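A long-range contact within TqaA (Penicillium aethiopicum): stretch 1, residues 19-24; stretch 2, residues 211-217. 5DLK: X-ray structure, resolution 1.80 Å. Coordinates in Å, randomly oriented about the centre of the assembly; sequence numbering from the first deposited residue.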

# COMPACT_ATOMS: atom_id res chain seq x y z
N GLU A 19 -3.47 24.54 -8.92
CA GLU A 19 -4.79 24.94 -9.39
C GLU A 19 -5.69 23.74 -9.68
O GLU A 19 -5.32 22.86 -10.46
CB GLU A 19 -4.67 25.82 -10.64
CG GLU A 19 -5.98 26.06 -11.36
CD GLU A 19 -6.05 27.44 -12.00
OE1 GLU A 19 -5.31 27.68 -12.97
OE2 GLU A 19 -6.86 28.28 -11.53
N PRO A 20 -6.87 23.70 -9.05
CA PRO A 20 -7.77 22.55 -9.21
C PRO A 20 -8.20 22.31 -10.65
O PRO A 20 -8.43 23.26 -11.39
CB PRO A 20 -8.97 22.94 -8.33
CG PRO A 20 -8.36 23.81 -7.27
CD PRO A 20 -7.32 24.62 -8.00
N PHE A 21 -8.28 21.03 -11.01
CA PHE A 21 -8.72 20.53 -12.33
C PHE A 21 -7.64 20.68 -13.41
O PHE A 21 -7.85 20.26 -14.56
CB PHE A 21 -10.02 21.21 -12.77
CG PHE A 21 -11.14 21.06 -11.78
CD1 PHE A 21 -11.78 19.83 -11.63
CD2 PHE A 21 -11.55 22.13 -11.00
CE1 PHE A 21 -12.82 19.68 -10.71
CE2 PHE A 21 -12.59 21.98 -10.08
CZ PHE A 21 -13.22 20.76 -9.94
N SER A 22 -6.48 21.21 -13.04
CA SER A 22 -5.40 21.41 -14.00
C SER A 22 -4.84 20.08 -14.53
O SER A 22 -4.23 20.06 -15.60
CB SER A 22 -4.27 22.27 -13.40
OG SER A 22 -3.62 21.66 -12.30
N LEU A 23 -5.09 18.98 -13.82
CA LEU A 23 -4.69 17.66 -14.31
C LEU A 23 -5.87 16.80 -14.73
O LEU A 23 -5.71 15.61 -14.98
CB LEU A 23 -3.87 16.93 -13.24
CG LEU A 23 -2.61 17.65 -12.78
CD1 LEU A 23 -1.97 16.93 -11.60
CD2 LEU A 23 -1.62 17.81 -13.94
N SER A 24 -7.06 17.39 -14.81
CA SER A 24 -8.25 16.62 -15.18
C SER A 24 -8.19 16.13 -16.62
O SER A 24 -8.00 16.92 -17.54
CB SER A 24 -9.52 17.46 -14.98
OG SER A 24 -10.62 16.84 -15.61
N TYR A 211 0.35 15.96 -3.36
CA TYR A 211 1.44 15.08 -3.75
C TYR A 211 1.47 14.94 -5.26
O TYR A 211 2.54 15.05 -5.89
CB TYR A 211 1.26 13.72 -3.07
CG TYR A 211 2.30 12.68 -3.43
CD1 TYR A 211 3.52 12.65 -2.79
CD2 TYR A 211 2.02 11.70 -4.38
CE1 TYR A 211 4.47 11.68 -3.09
CE2 TYR A 211 2.96 10.74 -4.70
CZ TYR A 211 4.18 10.74 -4.05
OH TYR A 211 5.11 9.77 -4.36
N LEU A 212 0.30 14.71 -5.85
CA LEU A 212 0.18 14.55 -7.29
C LEU A 212 0.58 15.83 -8.05
O LEU A 212 1.31 15.76 -9.05
CB LEU A 212 -1.23 14.11 -7.67
CG LEU A 212 -1.65 12.74 -7.13
CD1 LEU A 212 -3.01 12.34 -7.67
CD2 LEU A 212 -0.59 11.69 -7.46
N TYR A 213 0.12 16.99 -7.58
CA TYR A 213 0.52 18.25 -8.22
C TYR A 213 2.03 18.47 -8.13
O TYR A 213 2.67 18.90 -9.10
CB TYR A 213 -0.22 19.44 -7.60
CG TYR A 213 -1.68 19.49 -8.01
CD1 TYR A 213 -2.04 19.61 -9.35
CD2 TYR A 213 -2.70 19.42 -7.06
CE1 TYR A 213 -3.37 19.65 -9.74
CE2 TYR A 213 -4.03 19.46 -7.44
CZ TYR A 213 -4.37 19.57 -8.78
OH TYR A 213 -5.69 19.61 -9.17
N HIS A 214 2.60 18.17 -6.97
CA HIS A 214 4.04 18.31 -6.77
C HIS A 214 4.86 17.39 -7.69
O HIS A 214 5.88 17.82 -8.23
CB HIS A 214 4.38 18.05 -5.31
CG HIS A 214 5.76 18.50 -4.93
ND1 HIS A 214 6.89 17.78 -5.25
CD2 HIS A 214 6.18 19.60 -4.27
CE1 HIS A 214 7.96 18.41 -4.79
NE2 HIS A 214 7.55 19.52 -4.20
N ARG A 215 4.42 16.14 -7.88
CA ARG A 215 5.07 15.26 -8.86
C ARG A 215 5.12 15.88 -10.25
O ARG A 215 6.15 15.81 -10.93
CB ARG A 215 4.35 13.91 -8.97
CG ARG A 215 4.52 12.99 -7.79
CD ARG A 215 4.30 11.54 -8.24
NE ARG A 215 3.05 11.38 -8.98
CZ ARG A 215 2.67 10.25 -9.57
NH1 ARG A 215 3.46 9.18 -9.52
NH2 ARG A 215 1.52 10.19 -10.22
N VAL A 216 4.01 16.47 -10.68
CA VAL A 216 3.92 17.04 -12.01
C VAL A 216 4.77 18.30 -12.11
O VAL A 216 5.41 18.55 -13.13
CB VAL A 216 2.45 17.35 -12.40
CG1 VAL A 216 2.38 18.33 -13.58
CG2 VAL A 216 1.74 16.06 -12.74
N SER A 217 4.82 19.08 -11.03
CA SER A 217 5.60 20.30 -11.06
C SER A 217 7.10 20.01 -11.18
O SER A 217 7.85 20.82 -11.73
CB SER A 217 5.34 21.14 -9.81
OG SER A 217 6.10 20.66 -8.73
O HOH W 1 -6.51 18.36 -11.62

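A loop can pack on a helix through a few side chains and a bridging water, and this contact in TqaA is a compact example. Two overlapping beta turns shape residues 19-24: a type II turn from Glu-19 to Ser-22, closed by Ser-22 N to Glu-19 O (3.3 Å), and a type I turn from Phe-21 to Ser-24, closed by Ser-24 N to Phe-21 O (3.0 Å). Ser-22 OG reinforces the first by donating to Glu-19 O at 2.8 Å. The helix satisfies its own backbone, as in Val-216 N to Leu-212 O (3.2 Å), and the two backbones stay well apart, with Leu-23 CA and Tyr-213 CA 8.0 Å from each other.

Side chains span that gap. Leu-23 points toward the helix, its CD1 lying 3.5 Å from Tyr-213 CD1 and 4.0 Å from Val-216 CG2, an apolar cluster that shields carbon surface from solvent. The CA-to-CB bond of Tyr-213 points sideways to the loop, but the side chain's end comes nearer; Leu-23 CD1 and Ser-22 OG approach its ring obliquely. Packing brings Tyr-213 CE1 to 3.3 Å from Ser-22 OG, and Tyr-213 OH to 3.6 Å from Pro-20 CA.

A water provides a clear polar link: water 1 accepts from Leu-23 N at 2.7 Å and donates to Tyr-213 OH at 2.9 Å, coupling loop backbone to phenol.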